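Local coordinates for endo-beta-mannanase (Opitutaceae bacterium TAV5, PDB 7BOB), which acts as a homotrimeric family 5 exo-beta-1,4-mannosidase, probably releasing mannose from the ends of beta-1,4-linked manno-oligosaccharides in the termite hindgut, at residues Leu387-Arg391 with Gly432-Leu436; Pro390-Tyr394 with Asn404-Ser410. All coordinates share one frame; numbering follows the deposited sequence.

Contact 1: residues Leu387-Arg391 with Gly432-Leu436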
loop_
_atom_site.group_PDB
_atom_site.type_symbol
_atom_site.label_atom_id
_atom_site.label_comp_id
_atom_site.label_asym_id
_atom_site.label_seq_id
_atom_site.Cartn_x
_atom_site.Cartn_y
_atom_site.Cartn_z
ATOM N N LEU A 387 25.663 5.146 18.771
ATOM C CA LEU A 387 24.252 5.171 18.409
ATOM C C LEU A 387 23.538 3.971 19.024
ATOM O O LEU A 387 24.077 2.860 19.048
ATOM C CB LEU A 387 24.103 5.156 16.892
ATOM C CG LEU A 387 24.767 6.302 16.133
ATOM C CD1 LEU A 387 24.795 5.986 14.636
ATOM C CD2 LEU A 387 24.019 7.598 16.404
ATOM N N TYR A 388 22.325 4.197 19.529
ATOM C CA TYR A 388 21.585 3.174 20.266
ATOM C C TYR A 388 20.831 2.266 19.290
ATOM O O TYR A 388 19.971 2.738 18.539
ATOM C CB TYR A 388 20.624 3.835 21.254
ATOM C CG TYR A 388 19.886 2.873 22.158
ATOM C CD1 TYR A 388 18.563 2.523 21.894
ATOM C CD2 TYR A 388 20.500 2.316 23.269
ATOM C CE1 TYR A 388 17.874 1.644 22.710
ATOM C CE2 TYR A 388 19.813 1.446 24.103
ATOM C CZ TYR A 388 18.503 1.113 23.811
ATOM O OH TYR A 388 17.804 0.249 24.614
ATOM N N TRP A 389 21.183 0.965 19.285
ATOM C CA TRP A 389 20.448 -0.067 18.551
ATOM C C TRP A 389 19.374 -0.634 19.473
ATOM O O TRP A 389 19.710 -1.180 20.530
ATOM C CB TRP A 389 21.405 -1.165 18.083
ATOM C CG TRP A 389 20.808 -2.307 17.266
ATOM C CD1 TRP A 389 20.066 -3.354 17.742
ATOM C CD2 TRP A 389 20.927 -2.521 15.848
ATOM N NE1 TRP A 389 19.731 -4.194 16.727
ATOM C CE2 TRP A 389 20.249 -3.721 15.553
ATOM C CE3 TRP A 389 21.556 -1.828 14.808
ATOM C CZ2 TRP A 389 20.144 -4.233 14.251
ATOM C CZ3 TRP A 389 21.462 -2.350 13.508
ATOM C CH2 TRP A 389 20.754 -3.535 13.248
ATOM N N PRO A 390 18.087 -0.475 19.161
ATOM C CA PRO A 390 17.044 -0.808 20.149
ATOM C C PRO A 390 16.956 -2.309 20.420
ATOM O O PRO A 390 17.297 -3.137 19.570
ATOM C CB PRO A 390 15.753 -0.283 19.498
ATOM C CG PRO A 390 16.050 -0.233 18.022
ATOM C CD PRO A 390 17.534 0.089 17.918
ATOM N N ARG A 391 16.454 -2.654 21.617
ATOM C CA ARG A 391 16.359 -4.065 22.004
ATOM C C ARG A 391 15.493 -4.874 21.034
ATOM O O ARG A 391 15.799 -6.027 20.741
ATOM C CB ARG A 391 15.825 -4.202 23.432
ATOM C CG ARG A 391 15.398 -5.631 23.801
ATOM C CD ARG A 391 14.947 -5.758 25.253
ATOM N NE ARG A 391 16.059 -5.544 26.170
ATOM C CZ ARG A 391 16.893 -6.505 26.561
ATOM N NH1 ARG A 391 16.725 -7.755 26.134
ATOM N NH2 ARG A 391 17.893 -6.221 27.387
ATOM N N GLY A 432 20.976 -2.345 22.630
ATOM C CA GLY A 432 19.992 -2.269 23.697
ATOM C C GLY A 432 19.442 -3.597 24.181
ATOM O O GLY A 432 18.788 -3.637 25.226
ATOM N N ASP A 433 19.654 -4.679 23.437
ATOM C CA ASP A 433 19.284 -6.018 23.879
ATOM C C ASP A 433 20.386 -6.689 24.704
ATOM O O ASP A 433 20.292 -7.888 24.979
ATOM C CB ASP A 433 18.938 -6.893 22.669
ATOM C CG ASP A 433 20.177 -7.271 21.869
ATOM O OD1 ASP A 433 20.174 -8.338 21.202
ATOM O OD2 ASP A 433 21.161 -6.495 21.930
ATOM N N GLN A 434 21.426 -5.955 25.090
ATOM C CA GLN A 434 22.456 -6.481 25.969
ATOM C C GLN A 434 22.731 -5.465 27.064
ATOM O O GLN A 434 22.510 -4.268 26.858
ATOM C CB GLN A 434 23.754 -6.779 25.201
ATOM C CG GLN A 434 23.642 -8.007 24.312
ATOM C CD GLN A 434 24.858 -8.225 23.453
ATOM O OE1 GLN A 434 25.688 -7.331 23.291
ATOM N NE2 GLN A 434 24.971 -9.423 22.885
ATOM N N PRO A 435 23.208 -5.906 28.237
ATOM C CA PRO A 435 23.468 -4.951 29.323
ATOM C C PRO A 435 24.337 -3.801 28.828
ATOM O O PRO A 435 25.156 -3.960 27.923
ATOM C CB PRO A 435 24.179 -5.801 30.385
ATOM C CG PRO A 435 23.711 -7.221 30.108
ATOM C CD PRO A 435 23.540 -7.299 28.614
ATOM N N LEU A 436 24.106 -2.631 29.365
ATOM C CA LEU A 436 24.858 -1.553 28.738
ATOM C C LEU A 436 26.295 -1.527 29.263
ATOM O O LEU A 436 26.528 -1.702 30.464
ATOM C CB LEU A 436 24.181 -0.205 28.983
ATOM C CG LEU A 436 22.910 0.081 28.170
ATOM C CD1 LEU A 436 22.335 1.455 28.533
ATOM C CD2 LEU A 436 23.162 -0.011 26.676
#
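The guanidinium of Arg-391 lies flat against the backbone of Gly-432 and Asp-433: Asp-433 CA sits 3.6 Å above the Arg-391 guanidinium plane, over its centre, and Gly-432 C is on that face too. The second flat group is the Tyr-388 ring, which has Leu-436 CD2 at its edge, 4.5 Å from Tyr-388 CE2, while its hydroxyl end reaches Gly-432 CA (3.5 Å from Tyr-388 OH). That close approach depends on the absence of a side chain, since a beta carbon modelled on Gly-432 would fall 2.4 Å from Tyr-388 OH. Gly-432 N donates to Trp-389 O (2.7 Å, N-H...O angle 151°). This bond continues the parallel pairing of strands 385-389 and 427-431, next to the backbone bond of Trp-389 with Val-430. The Arg-391 chain leaves its backbone with CG anti to N (chi1 167°) and passes Asp-433 with CG 3.9 Å from Asp-433 CB, then bends at chi3 (-67°), which lays the guanidinium over the turn. With an alanine in place of the arginine, that face of the turn would probably lose its cover. Despite their opposite charges, Arg-391 NH1 and Asp-433 OD1 are 6.0 Å apart, and Asp-433 OD1 forms a salt bridge with Arg-431 instead. Tyr-388 OH is hydrogen-bonded to Glu-456, which also accepts from Arg-391 N. The chemistry therefore implies a join resting on a backbone bond and flat-on contact, with the Asp-433 carboxylate and Tyr-388 hydroxyl paired to residues around it, and Arg-391 in a long, weak ion pair with Asp-455.

Contact 2: residues Pro390-Tyr394 with Asn404-Ser410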
loop_
_atom_site.group_PDB
_atom_site.type_symbol
_atom_site.label_atom_id
_atom_site.label_comp_id
_atom_site.label_asym_id
_atom_site.label_seq_id
_atom_site.Cartn_x
_atom_site.Cartn_y
_atom_site.Cartn_z
ATOM N N PRO A 390 18.087 -0.475 19.161
ATOM C CA PRO A 390 17.044 -0.808 20.149
ATOM C C PRO A 390 16.956 -2.309 20.420
ATOM O O PRO A 390 17.297 -3.137 19.570
ATOM C CB PRO A 390 15.753 -0.283 19.498
ATOM C CG PRO A 390 16.050 -0.233 18.022
ATOM C CD PRO A 390 17.534 0.089 17.918
ATOM N N ARG A 391 16.454 -2.654 21.617
ATOM C CA ARG A 391 16.359 -4.065 22.004
ATOM C C ARG A 391 15.493 -4.874 21.034
ATOM O O ARG A 391 15.799 -6.027 20.741
ATOM C CB ARG A 391 15.825 -4.202 23.432
ATOM C CG ARG A 391 15.398 -5.631 23.801
ATOM C CD ARG A 391 14.947 -5.758 25.253
ATOM N NE ARG A 391 16.059 -5.544 26.170
ATOM C CZ ARG A 391 16.893 -6.505 26.561
ATOM N NH1 ARG A 391 16.725 -7.755 26.134
ATOM N NH2 ARG A 391 17.893 -6.221 27.387
ATOM N N HIS A 392 14.398 -4.309 20.549
ATOM C CA HIS A 392 13.554 -4.991 19.572
ATOM C C HIS A 392 13.630 -4.196 18.279
ATOM O O HIS A 392 13.076 -3.094 18.177
ATOM C CB HIS A 392 12.113 -5.123 20.063
ATOM C CG HIS A 392 12.003 -5.635 21.467
ATOM N ND1 HIS A 392 12.027 -6.981 21.773
ATOM C CD2 HIS A 392 11.885 -4.981 22.650
ATOM C CE1 HIS A 392 11.918 -7.133 23.081
ATOM N NE2 HIS A 392 11.836 -5.936 23.638
ATOM N N TYR A 393 14.332 -4.750 17.307
ATOM C CA TYR A 393 14.667 -4.073 16.068
ATOM C C TYR A 393 13.759 -4.482 14.912
ATOM O O TYR A 393 13.387 -3.634 14.093
ATOM C CB TYR A 393 16.139 -4.350 15.731
ATOM C CG TYR A 393 16.704 -3.544 14.576
ATOM C CD1 TYR A 393 16.529 -3.958 13.249
ATOM C CD2 TYR A 393 17.437 -2.383 14.811
ATOM C CE1 TYR A 393 17.071 -3.220 12.191
ATOM C CE2 TYR A 393 17.977 -1.636 13.770
ATOM C CZ TYR A 393 17.789 -2.046 12.470
ATOM O OH TYR A 393 18.321 -1.276 11.450
ATOM N N TYR A 394 13.365 -5.750 14.841
ATOM C CA TYR A 394 12.583 -6.259 13.726
ATOM C C TYR A 394 11.139 -6.413 14.162
ATOM O O TYR A 394 10.863 -6.866 15.276
ATOM C CB TYR A 394 13.150 -7.598 13.228
ATOM C CG TYR A 394 14.607 -7.489 12.818
ATOM C CD1 TYR A 394 14.957 -7.134 11.514
ATOM C CD2 TYR A 394 15.633 -7.727 13.730
ATOM C CE1 TYR A 394 16.284 -7.020 11.125
ATOM C CE2 TYR A 394 16.978 -7.613 13.353
ATOM C CZ TYR A 394 17.290 -7.258 12.055
ATOM O OH TYR A 394 18.599 -7.123 11.676
ATOM N N ASN A 404 9.474 -0.421 16.521
ATOM C CA ASN A 404 10.619 -0.196 15.643
ATOM C C ASN A 404 10.522 -1.041 14.372
ATOM O O ASN A 404 10.100 -2.199 14.400
ATOM C CB ASN A 404 11.922 -0.492 16.387
ATOM C CG ASN A 404 12.169 0.488 17.528
ATOM O OD1 ASN A 404 12.154 1.711 17.334
ATOM N ND2 ASN A 404 12.376 -0.042 18.726
ATOM N N GLU A 405 10.904 -0.440 13.243
ATOM C CA GLU A 405 10.926 -1.101 11.944
ATOM C C GLU A 405 12.267 -0.813 11.280
ATOM O O GLU A 405 12.704 0.354 11.249
ATOM C CB GLU A 405 9.786 -0.631 11.044
ATOM C CG GLU A 405 8.469 -0.805 11.698
ATOM C CD GLU A 405 7.317 -0.586 10.753
ATOM O OE1 GLU A 405 7.557 -0.351 9.545
ATOM O OE2 GLU A 405 6.168 -0.651 11.238
ATOM N N PRO A 406 12.935 -1.835 10.730
ATOM C CA PRO A 406 14.303 -1.631 10.204
ATOM C C PRO A 406 14.454 -0.458 9.253
ATOM O O PRO A 406 15.422 0.281 9.378
ATOM C CB PRO A 406 14.613 -2.971 9.501
ATOM C CG PRO A 406 13.823 -3.992 10.281
ATOM C CD PRO A 406 12.570 -3.260 10.825
ATOM N N ARG A 407 13.565 -0.291 8.271
ATOM C CA ARG A 407 13.754 0.800 7.321
ATOM C C ARG A 407 13.699 2.155 8.021
ATOM O O ARG A 407 14.481 3.064 7.707
ATOM C CB ARG A 407 12.703 0.732 6.222
ATOM C CG ARG A 407 13.072 1.582 5.039
ATOM C CD ARG A 407 12.027 1.479 3.926
ATOM N NE ARG A 407 12.272 2.492 2.905
ATOM C CZ ARG A 407 13.248 2.441 1.999
ATOM N NH1 ARG A 407 14.109 1.408 1.943
ATOM N NH2 ARG A 407 13.373 3.442 1.136
ATOM N N GLU A 408 12.792 2.299 8.986
ATOM C CA GLU A 408 12.660 3.555 9.717
ATOM C C GLU A 408 13.846 3.777 10.642
ATOM O O GLU A 408 14.410 4.881 10.697
ATOM C CB GLU A 408 11.368 3.555 10.526
ATOM C CG GLU A 408 10.110 3.771 9.681
ATOM C CD GLU A 408 10.122 5.106 8.943
ATOM O OE1 GLU A 408 10.825 6.057 9.388
ATOM O OE2 GLU A 408 9.418 5.207 7.916
ATOM N N THR A 409 14.212 2.746 11.413
ATOM C CA THR A 409 15.332 2.902 12.329
ATOM C C THR A 409 16.607 3.183 11.558
ATOM O O THR A 409 17.366 4.102 11.903
ATOM C CB THR A 409 15.483 1.650 13.180
ATOM O OG1 THR A 409 14.263 1.422 13.892
ATOM C CG2 THR A 409 16.680 1.766 14.166
ATOM N N SER A 410 16.832 2.434 10.478
ATOM C CA SER A 410 18.110 2.522 9.784
ATOM C C SER A 410 18.262 3.842 9.042
ATOM O O SER A 410 19.384 4.328 8.892
ATOM C CB SER A 410 18.278 1.345 8.825
ATOM O OG SER A 410 17.437 1.473 7.697
HETATM O O HOH W 1 14.655 -1.333 13.625
#
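Tyr-393 meets the first turn of helix 406-422, the helix of a beta-alpha-beta crossover between the parallel strands 385-389 and 427-431. From CB, which leaves the backbone pointing away from the helix, chi1 of -171° sets CG anti to the backbone N and brings the ring back to cross the side chains of Pro-406 and Thr-409 obliquely. On one flank CD1 comes to 4.0 Å from Pro-406 CG, and the next atom, CE1, lies 3.7 Å from Pro-406 CB. On the other flank CE2 touches Thr-409 CG2 at 3.7 Å. At the tip OH passes 3.7 Å from Ser-410 CB, but its hydrogen bond goes to Val-200 O in helix 198-201. A water sits 3.0 Å above the ring plane of Tyr-393, over its centre; it donates to Tyr-393 O and also bonds Thr-409 OG1, so it bridges loop backbone and helix side chain. The Tyr-393 CD1 corner in turn lies over a face of the Tyr-394 ring, whose own CD1 packs on Pro-406 CG (3.6 Å), leaving the proline wedged against two aromatic rings. Just before the helix, Asn-404 ND2 donates back to His-392 O (3.2 Å, N-H...O angle 150°) and also to Phe-451 O, while the same amide nitrogen rests against Pro-390 CB. Glu-405 occupies the N-cap position, and its O accepts Thr-409 N as the helix begins. One residue on, Pro-406 O is gripped twice by Ser-410, whose N and OG (2.9 Å from Pro-406 O) arrive from opposite faces of the carbonyl plane.

Overall arrangement
Going from the N terminus, the chain passes through the parallel-sheet barrel before entering strand 385-389 of the mixed sheet. Contact 1 starts on this strand and contact 2 in the loop that follows, the two sharing Pro-390 and Arg-391. Contact 2 closes first, bridging the nine residues that separate its segments and fastening the loop to the start of helix 406-422. Contact 1 closes last, after the helix and strand 427-431, across 40 intervening residues, so the smaller closure nests inside the larger. Their centres are 11 Å apart. Together they tie the ends of strands 385-389 and 427-431 to the helix start at one edge of the beta-alpha-beta unit, while Trp-389, stacked on Tyr-393, also meets Phe-274 and Leu-208 from the barrel portion.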